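Side-chain contacts in monomethylamine methyltransferase mtmB1 (Methanosarcina barkeri, PDB 1NTH), which catalyses transfer of the methyl group from monomethylamine to the corrinoid cofactor of its partner protein MtmC, a step in methanogenesis from methylamine: residues A[345-350]-A[448-453]; A[235-240]-A[265-270]; A[109-114]-A[123-128]; A[52-57]-A[396-401]; A[102-107]-A[253-258]. All coordinates share one frame; numbering follows the deposited sequence.

Interaction 1 (A[345-350]-A[448-453])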
# COMPACT_ATOMS: atom_id res chain seq x y z
N CYS A 345 -31.84 -10.56 -30.65
CA CYS A 345 -31.06 -9.90 -29.60
C CYS A 345 -29.69 -9.50 -30.14
O CYS A 345 -29.24 -8.37 -29.97
CB CYS A 345 -30.90 -10.83 -28.40
SG CYS A 345 -29.92 -10.11 -27.04
N LEU A 346 -29.02 -10.45 -30.80
CA LEU A 346 -27.70 -10.18 -31.35
C LEU A 346 -27.73 -9.11 -32.44
O LEU A 346 -26.83 -8.27 -32.51
CB LEU A 346 -27.09 -11.48 -31.91
CG LEU A 346 -26.87 -12.59 -30.88
CD1 LEU A 346 -26.23 -13.79 -31.55
CD2 LEU A 346 -25.97 -12.07 -29.75
N LEU A 347 -28.76 -9.14 -33.29
CA LEU A 347 -28.86 -8.15 -34.35
C LEU A 347 -29.17 -6.76 -33.79
O LEU A 347 -28.69 -5.75 -34.31
CB LEU A 347 -29.93 -8.56 -35.37
CG LEU A 347 -29.61 -9.81 -36.20
CD1 LEU A 347 -30.78 -10.11 -37.13
CD2 LEU A 347 -28.34 -9.59 -36.99
N GLU A 348 -29.98 -6.72 -32.74
CA GLU A 348 -30.34 -5.44 -32.11
C GLU A 348 -29.08 -4.81 -31.52
O GLU A 348 -28.80 -3.63 -31.75
CB GLU A 348 -31.36 -5.66 -30.99
CG GLU A 348 -32.80 -5.84 -31.45
CD GLU A 348 -33.75 -6.01 -30.28
OE1 GLU A 348 -33.88 -7.14 -29.76
OE2 GLU A 348 -34.36 -5.00 -29.86
N ALA A 349 -28.33 -5.60 -30.76
CA ALA A 349 -27.11 -5.10 -30.14
C ALA A 349 -26.10 -4.71 -31.21
O ALA A 349 -25.36 -3.74 -31.05
CB ALA A 349 -26.52 -6.17 -29.22
N SER A 350 -26.06 -5.47 -32.31
CA SER A 350 -25.13 -5.18 -33.39
C SER A 350 -25.42 -3.83 -34.02
O SER A 350 -24.51 -3.05 -34.30
CB SER A 350 -25.21 -6.28 -34.47
OG SER A 350 -24.72 -7.51 -33.97
N ARG A 448 -24.15 -13.50 -37.27
CA ARG A 448 -22.91 -12.99 -37.84
C ARG A 448 -22.97 -13.08 -39.37
O ARG A 448 -22.54 -12.16 -40.06
CB ARG A 448 -21.72 -13.81 -37.33
CG ARG A 448 -20.38 -13.12 -37.44
CD ARG A 448 -19.28 -14.07 -36.98
NE ARG A 448 -18.05 -13.38 -36.59
CZ ARG A 448 -16.89 -13.49 -37.23
NH1 ARG A 448 -16.80 -14.26 -38.31
NH2 ARG A 448 -15.82 -12.85 -36.78
N LYS A 449 -23.51 -14.18 -39.87
CA LYS A 449 -23.63 -14.38 -41.31
C LYS A 449 -24.49 -13.30 -41.95
O LYS A 449 -24.15 -12.78 -43.02
CB LYS A 449 -24.22 -15.76 -41.61
CG LYS A 449 -24.43 -16.04 -43.09
CD LYS A 449 -23.15 -15.88 -43.89
CE LYS A 449 -23.38 -16.09 -45.37
NZ LYS A 449 -23.90 -17.46 -45.66
N LYS A 450 -25.59 -12.95 -41.30
CA LYS A 450 -26.48 -11.92 -41.82
C LYS A 450 -25.78 -10.56 -41.86
O LYS A 450 -26.00 -9.77 -42.77
CB LYS A 450 -27.76 -11.84 -40.99
CG LYS A 450 -28.67 -13.03 -41.19
CD LYS A 450 -30.04 -12.82 -40.56
CE LYS A 450 -30.95 -14.01 -40.86
NZ LYS A 450 -32.33 -13.79 -40.36
N LEU A 451 -24.95 -10.30 -40.86
CA LEU A 451 -24.23 -9.04 -40.80
C LEU A 451 -23.20 -8.98 -41.93
O LEU A 451 -22.97 -7.92 -42.52
CB LEU A 451 -23.54 -8.88 -39.44
CG LEU A 451 -24.49 -8.68 -38.25
CD1 LEU A 451 -23.71 -8.73 -36.95
CD2 LEU A 451 -25.23 -7.35 -38.39
N GLU A 452 -22.57 -10.11 -42.23
CA GLU A 452 -21.59 -10.16 -43.30
C GLU A 452 -22.27 -9.91 -44.64
O GLU A 452 -21.72 -9.23 -45.50
CB GLU A 452 -20.88 -11.51 -43.31
CG GLU A 452 -20.09 -11.80 -42.05
CD GLU A 452 -19.33 -13.11 -42.12
OE1 GLU A 452 -19.96 -14.15 -42.43
OE2 GLU A 452 -18.11 -13.11 -41.86
N ASP A 453 -23.47 -10.46 -44.80
CA ASP A 453 -24.20 -10.27 -46.05
C ASP A 453 -24.57 -8.81 -46.24
O ASP A 453 -24.75 -8.35 -47.37
CB ASP A 453 -25.47 -11.13 -46.07
CG ASP A 453 -25.17 -12.62 -46.11
OD1 ASP A 453 -24.07 -13.00 -46.58
OD2 ASP A 453 -26.03 -13.42 -45.67
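Leu-347 and Leu-451 meet through their outer methyls, CD2 to CD2 at 4.1 Å, each side chain sliding past the other in the opposite sense. Both leucines take the same shape, CG anti to the carbonyl carbon and CD1 extended, and this is what carries the branch of Leu-347 over to the second helix although its CB heads neither at that helix nor away from it. Leu-451 forks over Ser-350: its CD1 lies 3.4 Å from Ser-350 OG, and its CD2 packs on the serine CB. The hydroxyl beside this methyl is already bonded within its own helix. With chi1 at -67°, OG folds back along the helix and donates to Leu-346 O at 2.7 Å, joining Ser-350 N on that carbonyl from the opposite face of its plane. Lys-450 passes alongside, its CD 4.4 Å from Leu-347 CD1, on the way to a salt bridge with Glu-343. The two axes stand 10.6 Å apart and cross at -43°. This is helix-on-helix packing on the outside of the TIM barrel: helix 438-454 lies against barrel helix 343-359, Leu-408 of helix 398-410 touches both leucines, and helix 380-393 meets Ser-350 through Met-385 and Val-389.

Interaction 2 (A[235-240]-A[265-270])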
# COMPACT_ATOMS: atom_id res chain seq x y z
N GLU A 235 -36.45 15.01 -17.57
CA GLU A 235 -35.30 15.33 -18.43
C GLU A 235 -34.71 16.60 -17.82
O GLU A 235 -35.47 17.45 -17.32
CB GLU A 235 -35.75 15.63 -19.87
CG GLU A 235 -36.54 14.53 -20.57
CD GLU A 235 -35.72 13.28 -20.83
OE1 GLU A 235 -34.48 13.33 -20.70
OE2 GLU A 235 -36.33 12.24 -21.17
N LEU A 236 -33.39 16.76 -17.87
CA LEU A 236 -32.71 17.92 -17.27
C LEU A 236 -33.25 18.05 -15.86
O LEU A 236 -33.79 19.09 -15.45
CB LEU A 236 -32.99 19.21 -18.07
CG LEU A 236 -32.09 19.43 -19.29
CD1 LEU A 236 -32.38 18.38 -20.35
CD2 LEU A 236 -32.33 20.83 -19.85
N LYS A 237 -33.06 16.98 -15.10
CA LYS A 237 -33.58 16.89 -13.75
C LYS A 237 -32.65 16.05 -12.87
O LYS A 237 -31.94 15.18 -13.36
CB LYS A 237 -34.96 16.23 -13.85
CG LYS A 237 -35.71 16.03 -12.55
CD LYS A 237 -37.00 15.25 -12.82
CE LYS A 237 -37.89 15.96 -13.82
NZ LYS A 237 -39.08 15.13 -14.21
N ILE A 238 -32.67 16.31 -11.57
CA ILE A 238 -31.82 15.58 -10.64
C ILE A 238 -32.41 15.61 -9.22
O ILE A 238 -33.21 16.48 -8.89
CB ILE A 238 -30.39 16.18 -10.61
CG1 ILE A 238 -29.40 15.18 -10.01
CG2 ILE A 238 -30.38 17.46 -9.80
CD1 ILE A 238 -29.19 13.96 -10.87
N ASP A 239 -31.99 14.65 -8.40
CA ASP A 239 -32.43 14.57 -7.01
C ASP A 239 -31.23 14.87 -6.13
O ASP A 239 -30.08 14.74 -6.57
CB ASP A 239 -32.98 13.17 -6.71
CG ASP A 239 -32.00 12.07 -7.09
OD1 ASP A 239 -31.61 12.00 -8.28
OD2 ASP A 239 -31.63 11.29 -6.21
N LEU A 240 -31.47 15.27 -4.88
CA LEU A 240 -30.37 15.60 -3.98
C LEU A 240 -29.48 14.41 -3.61
O LEU A 240 -28.30 14.60 -3.30
CB LEU A 240 -30.90 16.28 -2.72
CG LEU A 240 -31.42 17.70 -2.96
CD1 LEU A 240 -31.83 18.34 -1.64
CD2 LEU A 240 -30.34 18.54 -3.63
N GLY A 265 -39.97 10.31 -27.54
CA GLY A 265 -41.41 10.31 -27.38
C GLY A 265 -41.76 10.71 -25.96
O GLY A 265 -42.94 10.68 -25.56
N GLY A 266 -40.74 11.08 -25.19
CA GLY A 266 -40.94 11.49 -23.81
C GLY A 266 -41.29 12.96 -23.69
O GLY A 266 -41.88 13.54 -24.59
N TYR A 267 -40.90 13.58 -22.57
CA TYR A 267 -41.22 14.99 -22.33
C TYR A 267 -40.66 15.97 -23.36
O TYR A 267 -41.26 17.01 -23.61
CB TYR A 267 -40.74 15.41 -20.94
CG TYR A 267 -41.35 14.63 -19.80
CD1 TYR A 267 -42.72 14.34 -19.76
CD2 TYR A 267 -40.56 14.19 -18.74
CE1 TYR A 267 -43.28 13.63 -18.70
CE2 TYR A 267 -41.11 13.48 -17.67
CZ TYR A 267 -42.47 13.21 -17.66
OH TYR A 267 -43.00 12.51 -16.60
N ALA A 268 -39.52 15.64 -23.96
CA ALA A 268 -38.92 16.53 -24.95
C ALA A 268 -39.63 16.49 -26.30
O ALA A 268 -39.71 17.51 -26.99
CB ALA A 268 -37.45 16.17 -25.14
N GLY A 269 -40.13 15.32 -26.66
CA GLY A 269 -40.81 15.18 -27.93
C GLY A 269 -40.17 14.15 -28.84
O GLY A 269 -39.78 13.07 -28.39
N GLY A 270 -40.04 14.49 -30.12
CA GLY A 270 -39.48 13.59 -31.10
C GLY A 270 -37.97 13.43 -31.18
O GLY A 270 -37.25 13.74 -30.23
O HOH W 1 -39.09 12.02 -20.81
O HOH W 2 -37.81 13.17 -23.68
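Glu-235 lays its aliphatic CG against the CB of Tyr-267, 4.3 Å away, and the two side chains account for most of the surface buried here. In this TIM-barrel protein the contact joins the short edge strand 237-238, which belongs to a small mixed sheet, to the glycine-rich turn between strand 263-264 and helix 271-288. No direct hydrogen bond crosses it; water does the bridging. The side chain of Glu-235 is bent at both of its first torsions (chi1 -57°, chi2 -66°), which swings the carboxylate toward the backbone amides of the turn. There OE2 also accepts from Ile-263 N, so with the two bridging waters three donors converge on this one oxygen. Tyr-267 presents an edge of its ring to the backbone N of Glu-235, while Lys-237 NZ approaches obliquely, 4.3 Å from Tyr-267 CE2. That ammonium is spoken for elsewhere, by Gln-24, the carboxylate of Asp-28 and the carbonyl of Asn-234, so the ring is merely a neighbour. Gly-265 N closes the turn on Gly-269 O. Both waters donate to Glu-235 OE2 and accept from successive amides, one from Tyr-267 N at 3.0 Å, the other from Ala-268 N at 3.0 Å.

Interaction 3 (A[109-114]-A[123-128])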
# COMPACT_ATOMS: atom_id res chain seq x y z
N ASP A 109 -4.34 -5.94 -16.61
CA ASP A 109 -5.70 -5.81 -17.10
C ASP A 109 -6.23 -4.39 -17.28
O ASP A 109 -7.36 -4.19 -17.73
CB ASP A 109 -6.62 -6.61 -16.18
CG ASP A 109 -6.07 -8.00 -15.89
OD1 ASP A 109 -5.92 -8.36 -14.70
OD2 ASP A 109 -5.77 -8.74 -16.86
N ALA A 110 -5.42 -3.40 -16.95
CA ALA A 110 -5.83 -2.01 -17.09
C ALA A 110 -5.97 -1.62 -18.56
O ALA A 110 -5.31 -2.19 -19.43
CB ALA A 110 -4.82 -1.09 -16.40
N VAL A 111 -6.84 -0.65 -18.84
CA VAL A 111 -7.02 -0.19 -20.21
C VAL A 111 -7.09 1.33 -20.26
O VAL A 111 -7.58 1.97 -19.32
CB VAL A 111 -8.30 -0.77 -20.88
CG1 VAL A 111 -8.17 -2.28 -21.01
CG2 VAL A 111 -9.53 -0.40 -20.07
N ASN A 112 -6.58 1.90 -21.34
CA ASN A 112 -6.60 3.35 -21.52
C ASN A 112 -7.84 3.78 -22.28
O ASN A 112 -8.18 3.20 -23.31
CB ASN A 112 -5.37 3.82 -22.29
CG ASN A 112 -4.08 3.50 -21.57
OD1 ASN A 112 -3.46 2.47 -21.81
ND2 ASN A 112 -3.68 4.38 -20.67
N VAL A 113 -8.52 4.80 -21.76
CA VAL A 113 -9.70 5.33 -22.42
C VAL A 113 -9.31 6.69 -22.98
O VAL A 113 -9.02 7.63 -22.23
CB VAL A 113 -10.87 5.51 -21.43
CG1 VAL A 113 -12.10 6.05 -22.18
CG2 VAL A 113 -11.19 4.19 -20.76
N ARG A 114 -9.27 6.79 -24.31
CA ARG A 114 -8.91 8.04 -24.98
C ARG A 114 -10.00 8.42 -25.98
O ARG A 114 -10.79 7.59 -26.39
CB ARG A 114 -7.56 7.88 -25.69
CG ARG A 114 -6.43 7.49 -24.73
CD ARG A 114 -5.06 7.62 -25.39
NE ARG A 114 -3.97 7.30 -24.46
CZ ARG A 114 -3.33 6.13 -24.42
NH1 ARG A 114 -3.66 5.16 -25.26
NH2 ARG A 114 -2.36 5.94 -23.54
N LYS A 123 -10.77 1.14 -32.04
CA LYS A 123 -11.94 0.45 -31.52
C LYS A 123 -12.33 1.01 -30.15
O LYS A 123 -11.47 1.36 -29.34
CB LYS A 123 -11.64 -1.04 -31.38
CG LYS A 123 -12.80 -1.90 -30.89
CD LYS A 123 -12.33 -3.33 -30.64
CE LYS A 123 -13.49 -4.24 -30.24
NZ LYS A 123 -13.01 -5.61 -29.87
N PRO A 124 -13.63 1.14 -29.88
CA PRO A 124 -14.00 1.66 -28.56
C PRO A 124 -13.75 0.61 -27.49
O PRO A 124 -13.50 -0.56 -27.80
CB PRO A 124 -15.49 1.99 -28.72
CG PRO A 124 -15.94 1.02 -29.76
CD PRO A 124 -14.81 1.04 -30.76
N ILE A 125 -13.80 1.03 -26.23
CA ILE A 125 -13.62 0.13 -25.11
C ILE A 125 -14.91 -0.66 -24.95
O ILE A 125 -16.01 -0.10 -25.01
CB ILE A 125 -13.35 0.93 -23.81
CG1 ILE A 125 -11.98 1.61 -23.90
CG2 ILE A 125 -13.45 0.02 -22.59
CD1 ILE A 125 -10.83 0.65 -24.15
N VAL A 126 -14.78 -1.97 -24.76
CA VAL A 126 -15.94 -2.84 -24.59
C VAL A 126 -16.18 -3.12 -23.11
O VAL A 126 -15.42 -3.84 -22.47
CB VAL A 126 -15.75 -4.17 -25.35
CG1 VAL A 126 -16.95 -5.09 -25.12
CG2 VAL A 126 -15.57 -3.90 -26.83
N GLN A 127 -17.24 -2.52 -22.57
CA GLN A 127 -17.60 -2.71 -21.18
C GLN A 127 -18.75 -3.70 -21.16
O GLN A 127 -19.89 -3.35 -21.41
CB GLN A 127 -18.03 -1.37 -20.56
CG GLN A 127 -18.42 -1.46 -19.10
CD GLN A 127 -18.35 -0.11 -18.42
OE1 GLN A 127 -19.34 0.64 -18.37
NE2 GLN A 127 -17.18 0.21 -17.90
N GLY A 128 -18.43 -4.96 -20.86
CA GLY A 128 -19.44 -5.99 -20.87
C GLY A 128 -19.90 -6.47 -19.51
O GLY A 128 -19.13 -6.54 -18.56
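Ile-125 faces strand 111-114 and is met there by two valines and the carbonyl between them. It crosses Val-113 at about a right angle, with its CG1 4.1 Å from Val-113 CG2. Further out, Ile-125 CD1 comes to 4.4 Å from Val-111 CB and to 3.8 Å from Asn-112 O, so the tip of the isoleucine lies over backbone as well as side chain. Two bent torsions, chi1 -68° and chi2 -57°, curl the long branch to reach that carbonyl rather than extending it. On the valine side, CG2 of Val-113 does the touching because it stands beside the backbone N, while CG1 is turned anti to that N (chi1 -179°). The strands themselves are no pair: strand 111-114 crosses barrel strand 125-128 with the axes 9.1 Å apart and at 116°. Strand 111-114 is one half of an antiparallel hairpin with 101-104, a layer laid against the end of the parallel barrel. Ile-363 of the adjoining barrel strand touches both Val-113 and Ile-125. Outward from this layer, Arg-114 forms a salt bridge with Glu-101 of a second subunit, and its guanidinium has Asn-112 CB over one face, offset toward the rim. With no hydrogen bond between them, these two segments meet by van der Waals contact alone, made by branched aliphatic groups and one carbonyl oxygen.

Interaction 4 (A[52-57]-A[396-401])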
# COMPACT_ATOMS: atom_id res chain seq x y z
N ILE A 52 -25.91 8.63 -38.52
CA ILE A 52 -24.69 9.35 -38.18
C ILE A 52 -24.61 10.53 -39.13
O ILE A 52 -24.57 10.35 -40.35
CB ILE A 52 -23.44 8.47 -38.38
CG1 ILE A 52 -23.63 7.11 -37.69
CG2 ILE A 52 -22.22 9.18 -37.81
CD1 ILE A 52 -23.83 7.20 -36.20
N PRO A 53 -24.56 11.76 -38.60
CA PRO A 53 -24.49 12.96 -39.44
C PRO A 53 -23.23 13.13 -40.26
O PRO A 53 -22.14 12.73 -39.85
CB PRO A 53 -24.66 14.09 -38.43
CG PRO A 53 -23.99 13.54 -37.21
CD PRO A 53 -24.52 12.12 -37.17
N THR A 54 -23.39 13.73 -41.44
CA THR A 54 -22.29 14.00 -42.36
C THR A 54 -22.37 15.48 -42.74
O THR A 54 -21.62 15.95 -43.60
CB THR A 54 -22.40 13.14 -43.64
OG1 THR A 54 -23.63 13.42 -44.31
CG2 THR A 54 -22.34 11.66 -43.29
N ASP A 55 -23.28 16.20 -42.09
CA ASP A 55 -23.47 17.63 -42.34
C ASP A 55 -22.98 18.40 -41.11
O ASP A 55 -23.70 18.52 -40.12
CB ASP A 55 -24.95 17.94 -42.56
CG ASP A 55 -25.21 19.38 -42.95
OD1 ASP A 55 -24.46 20.27 -42.51
OD2 ASP A 55 -26.17 19.63 -43.71
N LYS A 56 -21.75 18.91 -41.18
CA LYS A 56 -21.19 19.64 -40.04
C LYS A 56 -21.96 20.90 -39.68
O LYS A 56 -21.98 21.30 -38.51
CB LYS A 56 -19.72 19.97 -40.29
CG LYS A 56 -19.04 20.67 -39.13
CD LYS A 56 -17.58 20.97 -39.45
CE LYS A 56 -16.90 21.68 -38.28
NZ LYS A 56 -15.48 22.00 -38.58
N ASP A 57 -22.60 21.53 -40.66
CA ASP A 57 -23.37 22.74 -40.39
C ASP A 57 -24.56 22.40 -39.50
O ASP A 57 -24.87 23.13 -38.55
CB ASP A 57 -23.85 23.38 -41.69
CG ASP A 57 -22.71 23.92 -42.53
OD1 ASP A 57 -21.90 24.71 -41.99
OD2 ASP A 57 -22.63 23.58 -43.73
N VAL A 396 -14.79 2.23 -40.97
CA VAL A 396 -15.67 2.18 -42.14
C VAL A 396 -16.23 3.56 -42.47
O VAL A 396 -16.56 4.34 -41.58
CB VAL A 396 -16.84 1.19 -41.91
CG1 VAL A 396 -17.77 1.18 -43.13
CG2 VAL A 396 -16.29 -0.21 -41.67
N GLU A 397 -16.31 3.86 -43.77
CA GLU A 397 -16.84 5.14 -44.23
C GLU A 397 -18.25 5.34 -43.69
O GLU A 397 -19.08 4.43 -43.73
CB GLU A 397 -16.86 5.17 -45.76
CG GLU A 397 -15.49 5.30 -46.40
CD GLU A 397 -15.53 5.18 -47.91
OE1 GLU A 397 -16.49 5.72 -48.52
OE2 GLU A 397 -14.61 4.56 -48.49
N ILE A 398 -18.53 6.54 -43.20
CA ILE A 398 -19.84 6.85 -42.63
C ILE A 398 -21.00 6.65 -43.61
O ILE A 398 -22.07 6.19 -43.22
CB ILE A 398 -19.87 8.29 -42.08
CG1 ILE A 398 -18.83 8.43 -40.96
CG2 ILE A 398 -21.26 8.64 -41.58
CD1 ILE A 398 -18.98 7.40 -39.84
N SER A 399 -20.79 6.99 -44.88
CA SER A 399 -21.85 6.82 -45.87
C SER A 399 -22.25 5.35 -45.93
O SER A 399 -23.43 5.02 -46.02
CB SER A 399 -21.39 7.30 -47.25
OG SER A 399 -20.31 6.52 -47.72
N GLU A 400 -21.25 4.47 -45.88
CA GLU A 400 -21.50 3.04 -45.92
C GLU A 400 -22.19 2.55 -44.65
O GLU A 400 -23.05 1.67 -44.69
CB GLU A 400 -20.19 2.28 -46.13
CG GLU A 400 -19.66 2.35 -47.56
CD GLU A 400 -18.27 1.77 -47.70
OE1 GLU A 400 -18.03 0.66 -47.17
OE2 GLU A 400 -17.42 2.42 -48.35
N VAL A 401 -21.81 3.14 -43.52
CA VAL A 401 -22.41 2.76 -42.24
C VAL A 401 -23.90 3.09 -42.23
O VAL A 401 -24.72 2.26 -41.81
CB VAL A 401 -21.72 3.50 -41.07
CG1 VAL A 401 -22.47 3.22 -39.77
CG2 VAL A 401 -20.28 3.03 -40.95
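Ile-398, Ile-52 and Thr-54 carry this contact, and a single methyl, CG2 of Ile-398, does nearly all the touching. Thr-54 CG2 is nearest to Ile-398 CG2, at 3.6 Å, the two side chains passing in opposite directions. Ile-52, in the conformer described, comes across at about a right angle, its CB 3.9 Å from Ile-398 CG2 and its own CG2 equally near. The methyl of Ile-398 is placed by the first torsion: CG1 stands beside the backbone N (chi1 -62°), leaving CG2 anti to that N and directed at the pair opposite. Thr-54 has its hydroxyl between N and the carbonyl carbon, with chi1 59°; this turns CG2 to the isoleucine and lets OG1 bond to Glu-50 instead. The fold here is the outer shell of the TIM barrel, where the loop leading into helix 56-73 meets the first turn of helix 398-410. Val-118 touches both isoleucines, Thr-355 and Ser-359 of helix 343-359 lie against Ile-52, and Asn-402 OD1 accepts from Ile-52 N. Between the segments, then, the chemistry is aliphatic: three branched side chains meet through methyl and methine carbons, so the contact is dispersive, with the polar bonds made beside it.

Interaction 5 (A[102-107]-A[253-258])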
# COMPACT_ATOMS: atom_id res chain seq x y z
N PHE A 102 -8.27 8.66 -19.32
CA PHE A 102 -8.11 8.03 -18.01
C PHE A 102 -7.90 6.54 -18.17
O PHE A 102 -8.06 5.99 -19.26
CB PHE A 102 -9.32 8.32 -17.10
CG PHE A 102 -10.64 7.87 -17.67
CD1 PHE A 102 -11.06 6.55 -17.54
CD2 PHE A 102 -11.47 8.78 -18.32
CE1 PHE A 102 -12.30 6.14 -18.06
CE2 PHE A 102 -12.70 8.38 -18.84
CZ PHE A 102 -13.12 7.06 -18.71
N VAL A 103 -7.49 5.90 -17.08
CA VAL A 103 -7.24 4.47 -17.08
C VAL A 103 -8.25 3.75 -16.20
O VAL A 103 -8.59 4.23 -15.11
CB VAL A 103 -5.82 4.17 -16.53
CG1 VAL A 103 -5.62 2.67 -16.36
CG2 VAL A 103 -4.77 4.74 -17.48
N LEU A 104 -8.75 2.62 -16.68
CA LEU A 104 -9.70 1.81 -15.92
C LEU A 104 -9.02 0.49 -15.61
O LEU A 104 -8.28 -0.04 -16.45
CB LEU A 104 -10.98 1.55 -16.74
CG LEU A 104 -11.86 2.77 -17.01
CD1 LEU A 104 -13.01 2.37 -17.92
CD2 LEU A 104 -12.39 3.33 -15.69
N GLY A 105 -9.25 -0.04 -14.42
CA GLY A 105 -8.63 -1.30 -14.04
C GLY A 105 -7.21 -1.09 -13.55
O GLY A 105 -6.73 0.04 -13.46
N THR A 106 -6.53 -2.19 -13.24
CA THR A 106 -5.17 -2.13 -12.72
C THR A 106 -4.33 -3.29 -13.24
O THR A 106 -4.85 -4.23 -13.84
CB THR A 106 -5.17 -2.19 -11.18
OG1 THR A 106 -5.78 -3.42 -10.76
CG2 THR A 106 -5.94 -1.03 -10.58
N GLY A 107 -3.02 -3.20 -13.01
CA GLY A 107 -2.13 -4.26 -13.45
C GLY A 107 -2.15 -4.51 -14.94
O GLY A 107 -2.37 -3.59 -15.73
N SER A 253 -11.45 10.87 -5.16
CA SER A 253 -10.68 10.88 -6.41
C SER A 253 -11.11 9.73 -7.32
O SER A 253 -10.29 9.13 -8.02
CB SER A 253 -9.17 10.79 -6.11
OG SER A 253 -8.40 11.27 -7.21
N ASP A 254 -12.40 9.42 -7.31
CA ASP A 254 -12.95 8.35 -8.14
C ASP A 254 -13.26 8.80 -9.57
O ASP A 254 -13.65 9.95 -9.80
CB ASP A 254 -14.28 7.83 -7.56
CG ASP A 254 -14.12 7.04 -6.28
OD1 ASP A 254 -13.09 6.35 -6.12
OD2 ASP A 254 -15.04 7.10 -5.44
N ILE A 255 -13.09 7.89 -10.53
CA ILE A 255 -13.44 8.20 -11.91
C ILE A 255 -14.97 8.24 -11.87
O ILE A 255 -15.60 7.29 -11.39
CB ILE A 255 -12.98 7.08 -12.87
CG1 ILE A 255 -11.46 7.10 -13.01
CG2 ILE A 255 -13.65 7.25 -14.23
CD1 ILE A 255 -10.90 8.39 -13.57
N ILE A 256 -15.55 9.33 -12.35
CA ILE A 256 -17.00 9.49 -12.32
C ILE A 256 -17.69 9.31 -13.67
O ILE A 256 -17.30 9.94 -14.66
CB ILE A 256 -17.38 10.89 -11.77
CG1 ILE A 256 -16.92 11.02 -10.32
CG2 ILE A 256 -18.89 11.11 -11.87
CD1 ILE A 256 -17.13 12.40 -9.72
N MET A 257 -18.70 8.45 -13.69
CA MET A 257 -19.48 8.23 -14.90
C MET A 257 -20.89 8.75 -14.65
O MET A 257 -21.64 8.17 -13.86
CB MET A 257 -19.56 6.74 -15.27
CG MET A 257 -20.37 6.50 -16.54
SD MET A 257 -21.09 4.85 -16.67
CE MET A 257 -22.53 5.05 -15.60
N ASP A 258 -21.22 9.86 -15.29
CA ASP A 258 -22.56 10.44 -15.17
C ASP A 258 -23.37 9.80 -16.29
O ASP A 258 -22.86 9.62 -17.40
CB ASP A 258 -22.48 11.95 -15.37
CG ASP A 258 -23.84 12.59 -15.60
OD1 ASP A 258 -24.39 13.19 -14.65
OD2 ASP A 258 -24.35 12.47 -16.73
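This is an apolar contact at one end of the TIM barrel, where the hairpin strand 101-104 lies against the start of barrel strand 255-259. All three residues that touch are buried. Ile-255 supplies the middle: in the conformer described, its CD1 rests 3.9 Å from Phe-102 CB and 4.1 Å from Phe-102 CG, and its CG2 stands 4.2 Å above one face of the Phe-102 ring, offset toward the rim. The two side chains cross obliquely. Phe-102 holds its ring in the crowded position between backbone N and carbonyl carbon; chi1 58° places it beside the isoleucine and chi2 83° turns its face. Leu-104 sets off to one side but sends its end back, so that CD2 comes to 4.4 Å from Ile-255 CG2, while its CG sits at the edge of the Phe-102 ring, in plane. The leucine thus flanks the ring and reaches the same methyl. No hydrogen bond links the segments. Beyond Ile-255, Arg-108 of a neighbouring subunit packs on it, placing the contact close to a subunit interface. Within the chain, strand 111-114 pairs with 101-104, Trp-293 of strand 293-300 meets the Phe-102 ring with its plane turned by about 25°, and Ser-227 of strand 227-231 touches Leu-104.

Overall arrangement
Interactions 3 and 5 form one region: their centres are 11 Å apart, and strands 101-104 and 111-114 pair as an antiparallel hairpin whose two halves rest on barrel strands 255-259 and 125-128. Both also lie beside other subunits, so barrel end and oligomer interface meet there. Interactions 1 and 4 lie farther out, 21 and 22 Å from the chain's centre; they alternate along the chain and bring C-terminal helices 398-410 and 438-454 against earlier parts of the protein. Helix 343-359 is a partner in interaction 1 and touches interaction 4. The centres of interactions 2 and 3 are about 30 Å apart, across the chain's centre. Spanning residues 52 to 401, interaction 4 encloses contacts 2, 3 and 5 in sequence, tying early and late portions together.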